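Local coordinates for 5-oxoprolinase subunit C (Escherichia coli, PDB 5DUD), which catalyses, as a subunit of 5-oxoprolinase, the cleavage of 5-oxoproline to L-glutamate coupled to the hydrolysis of ATP to ADP and phosphate, at residues H107-S111 with A270-L274; A36-A40 with L72-G76; Y10-G16 with N49-I55; A31-P35 with M266-Q271; W69-T73 with V86-W90. All coordinates share one frame; numbering follows the deposited sequence.

In the fold
From the N terminus, contact 3 closes the first loop, pairing 10-16 with 49-55 at one border of the five-stranded antiparallel sheet. Contacts 4 and 2 open within that loop, at 31-35 and 36-40, and both cross contact 3, because their second segments come later. Contact 2 lays helix 34-44 on strand 68-74; contact 5, a short closure from 69-73 to 86-90, begins on the same strand. Contact 1 opens last, at 107-111 beside strand 68-74. Contacts 1 and 4 both end on helix 266-271; the long span of contact 4, from 31-35, encloses contacts 2 and 5. Contacts 1 and 4 join the five-stranded sheet and helix 34-44 to the C-terminal half.

Contact 1 of 5, residues H107-S111 with A270-L274; sequences HGMRS and AQIPL
R110 and M109 are gripped by A270 and Q271 through several hydrogen bonds. R110 NH1 reaches A270 O at 2.7 Å, the oxygen lying at the edge of the guanidinium and somewhat tilted from its plane. The Q271 amide works at both ends: OE1 accepts from M109 N at 3.2 Å along a nearly straight line (170° at the hydrogen) in the carbonyl plane, and more weakly from R110 N, while NE2, with its partner in the amide plane, donates to R110 O at 3.2 Å. NE2 also gives a hydrogen bond to D33 OD2. The arrangement docks the end of helix 266-271 against the start of strand 110-115, joining the C-terminal half to the five-stranded sheet. A leucine in place of this glutamine would probably leave M109 N without this acceptor and R110 O and D33 without this donor. Farther out, the Q271 carbonyl meets G108 CA in a 3.3 Å CA-H...O contact. M109 CB lies 3.4 Å from A270 O and its CG beside I272 O and P273 CA, 3.8 Å from the latter; the bend at chi2 places SD by the P273 backbone.

Contact 2 of 5, residues A36-A40 with L72-G76; sequences ALRIA and LTGAG
Helix 34-44 lies against one face of the five-stranded sheet and presents A36, I39 and A40, one side of a helical turn, to T73 of strand 68-74. The local helix and strand axes run nearly antiparallel, at 160°, and approach to 7.3 Å. T73 is the side chain at the centre. Its OG1 sits between the backbone N and the carbonyl carbon (chi1 48°), which aims the hydroxyl at the helix, and it donates to A36 O at 2.8 Å. The hydroxyl comes from above the carbonyl plane, well off the lone pairs, whereas A40 N, continuing the helix, reaches the same oxygen from the opposite face. A36 O is thus held by two donors. A40 CB packs against T73 OG1 at 3.4 Å, and the T73 methyl CG2 meets I39 CG2 at 4.0 Å, the two side chains crossing obliquely. One turn back, A36 CB rests on the G74 backbone, 3.9 Å from G74 N. Neighbouring strand 110-115 supplies Y112 under A36 and A114 under A40, and helix 285-302 touches I39 through Y298 and L302. This is a helix packed on an antiparallel sheet, with small alanines facing the strand and its buried hydroxyl bonded to a helix carbonyl.

Contact 3 of 5, residues Y10-G16 with N49-I55; sequences YTTVQDG and NAPALEI
Residues T12-Q14 and A52-E54 run antiparallel, with T12 facing E54 and Q14 facing A52 as hydrogen-bonded pairs and V13 facing L53 as the non-hydrogen-bonded pair between them. The local strand axes make 128°, a marked twist. T12 O accepts from E54 N at 2.7 Å and Q14 O from A52 N at 2.8 Å, with reciprocal bonds from T12 N and Q14 N. Beyond the strands, G16 N makes a weak bond to N49 O. On one face V13 divides its methyls: CG2 meets L53 CD2 at 3.9 Å, and CG1 meets P51 CB at 4.1 Å. On the other, the side chains of Q14 and E54 cross, with Q14 CG 3.6 Å from E54 CB. E54, with CG anti to its N (chi1 175°) and its chain extended, carries its carboxylate to R206, a salt bridge, and to Y112 OH and L32 N. A water donates to both E54 OE1 and Y10 O. At the far end D15 lies alongside P51, its OD1 3.2 Å from P51 CG. With the carboxylate cut back to an alanine here, the P51 ring is likely to be left without its neighbour at CG and CD, opening a gap at this end of the strand pair. Strand 12-14 is an outermost strand of the antiparallel sheet; the connection to its neighbour, strand 52-56, carries helix 34-44, which packs back on that sheet.

Contact 4 of 5, residues A31-P35 with M266-Q271; sequences ALDMP and MYHLAQ
D33 and Q271 cross at about a right angle, and Q271 NE2 donates to D33 OD2 at 2.7 Å, with 161° at the hydrogen. The amide keeps its partner close to its own plane, but the carboxylate is approached from above its plane. D33 also has Y267 beside it, both side chains pointing the same way. OD2 lies at the edge of the tyrosine ring, 4.1 Å from Y267 CD1, with the ring and carboxylate planes 49° apart, while OD1 is 3.7 Å from Y267 CB. D33 CG, anti to its own N (chi1 -164°), brings the carboxylate to this place. D33 is the N-cap of helix 34-44: OD1 takes the hydrogen bond of A36 N, and OD2 has W170 NE1 as a further donor besides Q271. One carboxylate therefore ties the start of that helix to the short helix 266-271 of the C-terminal half. P35, in the first turn after the cap, crosses Y267 at about a right angle; its CD sits 3.5 Å from Y267 CB, and its CG comes obliquely to the ring. H268 CD2 lies over one ring face of Y267, offset toward the rim, and the phenol oxygen is hydrogen-bonded to L169 O. Toward the other end of the short helix, A270 CB packs on L32 CB at 3.8 Å and lies 3.9 Å from D33 N.

Contact 5 of 5, residues W69-T73 with V86-W90; sequences WFALT and VWTGW
L72 of strand 68-74 meets V86 and T88. Its CB starts 4.2 Å from T88 CG2. With CG beside the backbone N and anti to the carbonyl carbon (chi1 -79°), the chain carries CD1 out to V86 CG2 at 4.0 Å, the leucine and valine crossing at about a right angle. The same valine methyl also stands at the edge of the F70 ring, 4.3 Å from F70 CZ, and so touches two side chains of the strand. The L72 side chain further touches L100 and L102 of strand 99-102. The L72 backbone is held as well: its carbonyl accepts from G89 N at 2.7 Å, with the donor nearly along the C=O axis, and T88 CA adds a CA-H...O contact at 3.2 Å. G89 has a positive phi, a conformation that favours glycine. A water accepts from L72 N at 2.9 Å and donates to W87 O and W90 O, bridging strand and loop beside that direct bond. W90 O also lies 3.3 Å from A71 CB. Segment 86-90 leads from strand 84-85 of the six-stranded sheet to strand 92-94, an outermost strand of the five-stranded one: a connection between two antiparallel sheets, with F70, L72 and V86 in their shared apolar layer.

Contact 1 of 5, residues H107-S111 with A270-L274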
# COMPACT_ATOMS: atom_id res chain seq x y z
N HIS A 107 2.65 26.76 2.83
CA HIS A 107 3.43 25.75 3.57
C HIS A 107 2.59 24.48 3.65
O HIS A 107 1.39 24.56 3.93
CB HIS A 107 3.80 26.26 4.98
CG HIS A 107 3.93 27.75 5.10
ND1 HIS A 107 3.10 28.48 5.93
CD2 HIS A 107 4.78 28.59 4.46
CE1 HIS A 107 3.47 29.74 5.78
NE2 HIS A 107 4.48 29.86 4.91
N GLY A 108 3.21 23.32 3.42
CA GLY A 108 2.53 22.03 3.47
C GLY A 108 1.95 21.60 2.13
O GLY A 108 2.13 22.28 1.12
N MET A 109 1.26 20.45 2.13
CA MET A 109 0.65 19.87 0.93
C MET A 109 -0.77 19.37 1.19
O MET A 109 -1.69 19.83 0.52
CB MET A 109 1.49 18.69 0.40
CG MET A 109 2.70 19.11 -0.40
SD MET A 109 2.32 19.59 -2.10
CE MET A 109 1.81 18.01 -2.79
N ARG A 110 -0.94 18.39 2.09
CA ARG A 110 -2.24 17.76 2.35
C ARG A 110 -2.98 18.33 3.58
O ARG A 110 -2.37 18.54 4.63
CB ARG A 110 -2.08 16.24 2.48
CG ARG A 110 -1.85 15.58 1.12
CD ARG A 110 -1.01 14.32 1.18
NE ARG A 110 -0.61 13.88 -0.17
CZ ARG A 110 0.51 14.23 -0.80
NH1 ARG A 110 1.39 15.05 -0.23
NH2 ARG A 110 0.76 13.76 -2.02
N SER A 111 -4.30 18.56 3.44
CA SER A 111 -5.20 19.08 4.48
C SER A 111 -6.36 18.10 4.68
O SER A 111 -6.77 17.45 3.73
CB SER A 111 -5.72 20.46 4.08
OG SER A 111 -6.35 21.14 5.15
N ALA A 270 4.20 13.48 3.93
CA ALA A 270 2.92 13.95 3.39
C ALA A 270 2.87 15.45 3.16
O ALA A 270 2.18 15.87 2.23
CB ALA A 270 1.79 13.55 4.33
N GLN A 271 3.53 16.26 4.01
CA GLN A 271 3.48 17.71 3.88
C GLN A 271 4.60 18.30 3.05
O GLN A 271 4.50 19.47 2.67
CB GLN A 271 3.50 18.38 5.27
CG GLN A 271 2.36 17.96 6.22
CD GLN A 271 0.95 18.02 5.67
OE1 GLN A 271 0.66 18.72 4.70
NE2 GLN A 271 0.03 17.39 6.36
N ILE A 272 5.66 17.54 2.74
CA ILE A 272 6.80 18.07 1.98
C ILE A 272 6.39 18.47 0.54
O ILE A 272 6.01 17.61 -0.25
CB ILE A 272 7.99 17.07 1.94
CG1 ILE A 272 8.70 17.04 3.32
CG2 ILE A 272 9.02 17.45 0.85
CD1 ILE A 272 9.53 15.80 3.59
N PRO A 273 6.55 19.77 0.15
CA PRO A 273 6.21 20.17 -1.23
C PRO A 273 7.05 19.48 -2.32
O PRO A 273 8.14 18.98 -2.05
CB PRO A 273 6.45 21.68 -1.24
CG PRO A 273 6.41 22.09 0.18
CD PRO A 273 6.97 20.94 0.95
N LEU A 274 6.55 19.50 -3.57
CA LEU A 274 7.19 18.82 -4.71
C LEU A 274 8.56 19.41 -5.15
O LEU A 274 9.24 18.77 -5.95
CB LEU A 274 6.23 18.75 -5.92
CG LEU A 274 5.35 17.49 -5.96
CD1 LEU A 274 4.15 17.66 -6.88
CD2 LEU A 274 6.17 16.27 -6.39

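Contact 2 of 5, residues A36-A40 with L72-G76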
# COMPACT_ATOMS: atom_id res chain seq x y z
N ALA A 36 -2.81 13.76 11.38
CA ALA A 36 -3.70 14.88 11.05
C ALA A 36 -5.17 14.45 11.05
O ALA A 36 -5.99 15.12 11.68
CB ALA A 36 -3.33 15.49 9.72
N LEU A 37 -5.51 13.35 10.36
CA LEU A 37 -6.87 12.80 10.31
C LEU A 37 -7.37 12.35 11.70
O LEU A 37 -8.54 12.57 12.04
CB LEU A 37 -6.89 11.60 9.33
CG LEU A 37 -8.21 10.85 9.18
CD1 LEU A 37 -8.51 10.54 7.73
CD2 LEU A 37 -8.21 9.54 9.96
N ARG A 38 -6.48 11.72 12.51
CA ARG A 38 -6.83 11.25 13.85
C ARG A 38 -7.21 12.40 14.77
O ARG A 38 -8.25 12.31 15.42
CB ARG A 38 -5.70 10.41 14.48
CG ARG A 38 -5.64 9.00 13.90
CD ARG A 38 -4.53 8.15 14.47
NE ARG A 38 -4.59 6.80 13.91
CZ ARG A 38 -3.69 5.84 14.12
NH1 ARG A 38 -2.63 6.07 14.89
NH2 ARG A 38 -3.84 4.65 13.56
N ILE A 39 -6.44 13.50 14.77
CA ILE A 39 -6.73 14.68 15.60
C ILE A 39 -8.07 15.31 15.18
O ILE A 39 -8.87 15.67 16.04
CB ILE A 39 -5.57 15.72 15.51
CG1 ILE A 39 -4.30 15.18 16.21
CG2 ILE A 39 -5.97 17.07 16.12
CD1 ILE A 39 -2.99 15.86 15.77
N ALA A 40 -8.32 15.42 13.85
CA ALA A 40 -9.57 15.98 13.31
C ALA A 40 -10.78 15.18 13.79
O ALA A 40 -11.73 15.78 14.28
CB ALA A 40 -9.52 16.01 11.79
N LEU A 72 -10.61 21.25 10.99
CA LEU A 72 -9.60 21.23 9.92
C LEU A 72 -8.21 20.96 10.50
O LEU A 72 -7.89 21.50 11.56
CB LEU A 72 -9.60 22.56 9.15
CG LEU A 72 -10.68 22.79 8.09
CD1 LEU A 72 -10.72 24.27 7.72
CD2 LEU A 72 -10.45 21.94 6.85
N THR A 73 -7.41 20.09 9.86
CA THR A 73 -6.05 19.74 10.29
C THR A 73 -5.14 19.68 9.05
O THR A 73 -5.59 20.02 7.95
CB THR A 73 -6.05 18.42 11.09
OG1 THR A 73 -6.80 17.46 10.36
CG2 THR A 73 -6.60 18.56 12.51
N GLY A 74 -3.88 19.28 9.22
CA GLY A 74 -2.91 19.18 8.14
C GLY A 74 -2.32 20.52 7.75
O GLY A 74 -2.04 21.34 8.63
N ALA A 75 -2.14 20.77 6.45
CA ALA A 75 -1.57 22.03 5.95
C ALA A 75 -2.60 23.16 6.05
O ALA A 75 -3.75 22.99 5.66
CB ALA A 75 -1.12 21.87 4.51
N GLY A 76 -2.16 24.32 6.56
CA GLY A 76 -3.02 25.49 6.72
C GLY A 76 -3.29 26.19 5.41
O GLY A 76 -2.38 26.77 4.82

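Contact 3 of 5, residues Y10-G16 with N49-I55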
# COMPACT_ATOMS: atom_id res chain seq x y z
N TYR A 10 -6.69 16.51 -6.04
CA TYR A 10 -6.57 15.13 -5.55
C TYR A 10 -7.26 15.04 -4.19
O TYR A 10 -6.60 14.99 -3.15
CB TYR A 10 -5.08 14.72 -5.50
CG TYR A 10 -4.77 13.37 -6.10
CD1 TYR A 10 -4.59 13.23 -7.47
CD2 TYR A 10 -4.54 12.26 -5.30
CE1 TYR A 10 -4.24 12.00 -8.03
CE2 TYR A 10 -4.19 11.03 -5.85
CZ TYR A 10 -4.05 10.90 -7.22
OH TYR A 10 -3.70 9.68 -7.75
N THR A 11 -8.60 15.05 -4.19
CA THR A 11 -9.41 14.97 -2.97
C THR A 11 -10.08 13.60 -2.91
O THR A 11 -10.68 13.18 -3.89
CB THR A 11 -10.42 16.12 -2.92
OG1 THR A 11 -9.72 17.34 -3.18
CG2 THR A 11 -11.12 16.23 -1.57
N THR A 12 -9.98 12.90 -1.75
CA THR A 12 -10.54 11.56 -1.53
C THR A 12 -11.02 11.37 -0.10
O THR A 12 -10.57 12.07 0.80
CB THR A 12 -9.49 10.47 -1.84
OG1 THR A 12 -8.35 10.65 -0.98
CG2 THR A 12 -9.07 10.45 -3.28
N VAL A 13 -11.88 10.35 0.12
CA VAL A 13 -12.37 9.97 1.45
C VAL A 13 -11.36 8.98 2.04
O VAL A 13 -11.18 7.90 1.48
CB VAL A 13 -13.79 9.34 1.40
CG1 VAL A 13 -14.35 9.12 2.81
CG2 VAL A 13 -14.75 10.20 0.57
N GLN A 14 -10.68 9.35 3.14
CA GLN A 14 -9.67 8.51 3.75
C GLN A 14 -10.04 8.15 5.18
O GLN A 14 -10.68 8.92 5.88
CB GLN A 14 -8.29 9.19 3.70
CG GLN A 14 -7.74 9.38 2.28
CD GLN A 14 -7.46 8.07 1.56
OE1 GLN A 14 -7.27 7.01 2.16
NE2 GLN A 14 -7.42 8.13 0.23
N ASP A 15 -9.64 6.93 5.58
CA ASP A 15 -9.91 6.29 6.87
C ASP A 15 -8.58 5.88 7.58
O ASP A 15 -7.51 6.29 7.15
CB ASP A 15 -10.76 5.02 6.57
CG ASP A 15 -11.80 4.69 7.61
OD1 ASP A 15 -12.80 5.42 7.69
OD2 ASP A 15 -11.63 3.68 8.32
N GLY A 16 -8.68 5.07 8.64
CA GLY A 16 -7.53 4.47 9.31
C GLY A 16 -6.73 3.54 8.42
O GLY A 16 -5.50 3.53 8.48
N ASN A 49 -10.00 6.73 13.77
CA ASN A 49 -9.89 6.18 12.41
C ASN A 49 -11.18 6.37 11.58
O ASN A 49 -11.33 5.74 10.53
CB ASN A 49 -9.55 4.69 12.53
CG ASN A 49 -8.18 4.46 13.12
OD1 ASN A 49 -7.17 4.83 12.53
ND2 ASN A 49 -8.11 3.93 14.34
N ALA A 50 -12.09 7.26 11.99
CA ALA A 50 -13.35 7.47 11.26
C ALA A 50 -13.07 8.09 9.87
O ALA A 50 -12.02 8.70 9.67
CB ALA A 50 -14.28 8.36 12.06
N PRO A 51 -13.99 7.94 8.89
CA PRO A 51 -13.71 8.50 7.55
C PRO A 51 -13.73 10.03 7.50
O PRO A 51 -14.70 10.65 7.94
CB PRO A 51 -14.82 7.91 6.66
CG PRO A 51 -15.59 6.97 7.51
CD PRO A 51 -15.28 7.23 8.93
N ALA A 52 -12.64 10.63 6.97
CA ALA A 52 -12.49 12.08 6.80
C ALA A 52 -11.89 12.39 5.43
O ALA A 52 -11.16 11.57 4.88
CB ALA A 52 -11.60 12.64 7.90
N LEU A 53 -12.20 13.57 4.86
CA LEU A 53 -11.71 13.93 3.53
C LEU A 53 -10.24 14.30 3.52
O LEU A 53 -9.86 15.21 4.24
CB LEU A 53 -12.49 15.13 2.97
CG LEU A 53 -13.98 14.98 2.80
CD1 LEU A 53 -14.59 16.28 2.32
CD2 LEU A 53 -14.30 13.85 1.87
N GLU A 54 -9.44 13.68 2.65
CA GLU A 54 -8.05 14.08 2.43
C GLU A 54 -8.07 15.08 1.28
O GLU A 54 -8.81 14.85 0.32
CB GLU A 54 -7.15 12.88 2.10
CG GLU A 54 -5.72 13.27 1.75
CD GLU A 54 -4.75 12.11 1.64
OE1 GLU A 54 -4.46 11.69 0.49
OE2 GLU A 54 -4.28 11.62 2.69
N ILE A 55 -7.34 16.20 1.39
CA ILE A 55 -7.31 17.25 0.36
C ILE A 55 -5.86 17.53 0.02
O ILE A 55 -5.08 17.73 0.95
CB ILE A 55 -8.02 18.55 0.85
CG1 ILE A 55 -9.40 18.28 1.51
CG2 ILE A 55 -8.17 19.56 -0.29
CD1 ILE A 55 -9.70 19.22 2.63
O HOH W 1 -5.92 12.69 -1.86

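Contact 4 of 5, residues A31-P35 with M266-Q271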
# COMPACT_ATOMS: atom_id res chain seq x y z
N ALA A 31 -5.11 7.76 5.37
CA ALA A 31 -4.46 9.08 5.29
C ALA A 31 -2.94 8.97 5.30
O ALA A 31 -2.38 8.18 6.06
CB ALA A 31 -4.93 9.97 6.44
N LEU A 32 -2.29 9.75 4.43
CA LEU A 32 -0.83 9.83 4.35
C LEU A 32 -0.31 10.43 5.66
O LEU A 32 0.60 9.88 6.28
CB LEU A 32 -0.39 10.67 3.13
CG LEU A 32 0.14 9.90 1.90
CD1 LEU A 32 -0.73 8.70 1.56
CD2 LEU A 32 0.24 10.82 0.70
N ASP A 33 -0.97 11.51 6.12
CA ASP A 33 -0.71 12.14 7.41
C ASP A 33 -1.73 11.56 8.39
O ASP A 33 -2.78 12.16 8.64
CB ASP A 33 -0.79 13.67 7.29
CG ASP A 33 -0.17 14.44 8.44
OD1 ASP A 33 -0.46 14.10 9.61
OD2 ASP A 33 0.56 15.42 8.17
N MET A 34 -1.46 10.34 8.90
CA MET A 34 -2.37 9.68 9.83
C MET A 34 -2.62 10.53 11.09
O MET A 34 -3.78 10.64 11.47
CB MET A 34 -1.86 8.27 10.24
CG MET A 34 -2.29 7.15 9.30
SD MET A 34 -4.08 6.97 9.02
CE MET A 34 -4.66 7.09 10.67
N PRO A 35 -1.59 11.17 11.69
CA PRO A 35 -1.84 12.02 12.87
C PRO A 35 -2.77 13.21 12.62
O PRO A 35 -3.47 13.61 13.54
CB PRO A 35 -0.43 12.53 13.23
CG PRO A 35 0.48 11.51 12.68
CD PRO A 35 -0.15 11.11 11.39
N MET A 266 6.63 9.10 9.38
CA MET A 266 5.93 8.97 8.09
C MET A 266 5.02 10.16 7.79
O MET A 266 4.85 10.50 6.63
CB MET A 266 5.09 7.68 8.05
CG MET A 266 5.90 6.42 7.78
SD MET A 266 6.64 6.37 6.14
CE MET A 266 5.20 6.18 5.12
N TYR A 267 4.42 10.78 8.83
CA TYR A 267 3.52 11.92 8.64
C TYR A 267 4.26 13.14 8.05
O TYR A 267 3.61 13.94 7.36
CB TYR A 267 2.79 12.30 9.95
CG TYR A 267 3.57 13.13 10.95
CD1 TYR A 267 3.51 14.52 10.92
CD2 TYR A 267 4.23 12.53 12.01
CE1 TYR A 267 4.17 15.29 11.87
CE2 TYR A 267 4.89 13.30 12.97
CZ TYR A 267 4.85 14.68 12.91
OH TYR A 267 5.52 15.42 13.85
N HIS A 268 5.58 13.28 8.27
CA HIS A 268 6.34 14.42 7.72
C HIS A 268 6.41 14.40 6.18
O HIS A 268 6.37 15.47 5.57
CB HIS A 268 7.77 14.47 8.28
CG HIS A 268 7.87 14.86 9.72
ND1 HIS A 268 8.38 16.08 10.11
CD2 HIS A 268 7.54 14.15 10.83
CE1 HIS A 268 8.35 16.08 11.43
NE2 HIS A 268 7.86 14.94 11.91
N LEU A 269 6.53 13.20 5.55
CA LEU A 269 6.63 13.05 4.08
C LEU A 269 5.41 13.68 3.36
O LEU A 269 5.58 14.34 2.34
CB LEU A 269 6.74 11.55 3.67
CG LEU A 269 8.10 10.83 3.55
CD1 LEU A 269 8.95 11.35 2.38
CD2 LEU A 269 8.83 10.72 4.89
N ALA A 270 4.20 13.48 3.93
CA ALA A 270 2.92 13.95 3.39
C ALA A 270 2.87 15.45 3.16
O ALA A 270 2.18 15.87 2.23
CB ALA A 270 1.79 13.55 4.33
N GLN A 271 3.53 16.26 4.01
CA GLN A 271 3.48 17.71 3.88
C GLN A 271 4.60 18.30 3.05
O GLN A 271 4.50 19.47 2.67
CB GLN A 271 3.50 18.38 5.27
CG GLN A 271 2.36 17.96 6.22
CD GLN A 271 0.95 18.02 5.67
OE1 GLN A 271 0.66 18.72 4.70
NE2 GLN A 271 0.03 17.39 6.36

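Contact 5 of 5, residues W69-T73 with V86-W90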
# COMPACT_ATOMS: atom_id res chain seq x y z
N TRP A 69 -20.90 19.90 14.06
CA TRP A 69 -19.56 20.42 14.35
C TRP A 69 -18.58 19.94 13.28
O TRP A 69 -18.85 18.93 12.63
CB TRP A 69 -19.09 19.96 15.74
CG TRP A 69 -20.06 20.27 16.85
CD1 TRP A 69 -21.16 19.54 17.20
CD2 TRP A 69 -20.00 21.38 17.75
NE1 TRP A 69 -21.80 20.14 18.26
CE2 TRP A 69 -21.11 21.27 18.62
CE3 TRP A 69 -19.12 22.45 17.92
CZ2 TRP A 69 -21.35 22.19 19.64
CZ3 TRP A 69 -19.35 23.36 18.93
CH2 TRP A 69 -20.46 23.24 19.77
N PHE A 70 -17.46 20.66 13.11
CA PHE A 70 -16.43 20.29 12.13
C PHE A 70 -15.04 20.72 12.61
O PHE A 70 -14.91 21.41 13.62
CB PHE A 70 -16.74 20.90 10.75
CG PHE A 70 -16.21 22.30 10.50
CD1 PHE A 70 -16.88 23.40 11.01
CD2 PHE A 70 -15.08 22.50 9.73
CE1 PHE A 70 -16.41 24.69 10.75
CE2 PHE A 70 -14.61 23.79 9.49
CZ PHE A 70 -15.27 24.88 10.00
N ALA A 71 -14.00 20.29 11.89
CA ALA A 71 -12.62 20.61 12.23
C ALA A 71 -11.71 20.47 11.02
O ALA A 71 -11.99 19.67 10.12
CB ALA A 71 -12.14 19.71 13.35
N LEU A 72 -10.61 21.25 10.99
CA LEU A 72 -9.60 21.23 9.92
C LEU A 72 -8.21 20.96 10.50
O LEU A 72 -7.89 21.50 11.56
CB LEU A 72 -9.60 22.56 9.15
CG LEU A 72 -10.68 22.79 8.09
CD1 LEU A 72 -10.72 24.27 7.72
CD2 LEU A 72 -10.45 21.94 6.85
N THR A 73 -7.41 20.09 9.86
CA THR A 73 -6.05 19.74 10.29
C THR A 73 -5.14 19.68 9.05
O THR A 73 -5.59 20.02 7.95
CB THR A 73 -6.05 18.42 11.09
OG1 THR A 73 -6.80 17.46 10.36
CG2 THR A 73 -6.60 18.56 12.51
N VAL A 86 -11.47 30.81 9.67
CA VAL A 86 -11.36 29.69 10.60
C VAL A 86 -9.96 29.08 10.52
O VAL A 86 -9.36 29.09 9.44
CB VAL A 86 -12.47 28.63 10.36
CG1 VAL A 86 -13.85 29.29 10.26
CG2 VAL A 86 -12.20 27.75 9.14
N TRP A 87 -9.46 28.53 11.63
CA TRP A 87 -8.12 27.97 11.67
C TRP A 87 -8.10 26.49 12.05
O TRP A 87 -9.09 25.94 12.53
CB TRP A 87 -7.25 28.81 12.60
CG TRP A 87 -6.89 30.13 11.99
CD1 TRP A 87 -6.01 30.34 10.97
CD2 TRP A 87 -7.49 31.39 12.27
NE1 TRP A 87 -5.99 31.67 10.63
CE2 TRP A 87 -6.89 32.34 11.42
CE3 TRP A 87 -8.46 31.83 13.19
CZ2 TRP A 87 -7.23 33.70 11.45
CZ3 TRP A 87 -8.78 33.18 13.23
CH2 TRP A 87 -8.19 34.09 12.35
N THR A 88 -6.94 25.86 11.81
CA THR A 88 -6.74 24.42 11.98
C THR A 88 -6.51 23.97 13.43
O THR A 88 -5.79 24.63 14.19
CB THR A 88 -5.54 23.96 11.13
OG1 THR A 88 -4.38 24.69 11.53
CG2 THR A 88 -5.78 24.15 9.64
N GLY A 89 -7.11 22.84 13.78
CA GLY A 89 -6.97 22.21 15.09
C GLY A 89 -7.95 22.68 16.14
O GLY A 89 -7.58 22.82 17.31
N TRP A 90 -9.23 22.87 15.75
CA TRP A 90 -10.29 23.35 16.64
C TRP A 90 -11.62 22.66 16.35
O TRP A 90 -11.92 22.42 15.18
CB TRP A 90 -10.46 24.87 16.46
CG TRP A 90 -9.65 25.69 17.41
CD1 TRP A 90 -8.32 25.94 17.35
CD2 TRP A 90 -10.14 26.38 18.56
NE1 TRP A 90 -7.94 26.74 18.40
CE2 TRP A 90 -9.05 27.05 19.15
CE3 TRP A 90 -11.41 26.53 19.14
CZ2 TRP A 90 -9.17 27.81 20.31
CZ3 TRP A 90 -11.54 27.30 20.28
CH2 TRP A 90 -10.43 27.93 20.85
O HOH W 2 -10.59 23.66 12.63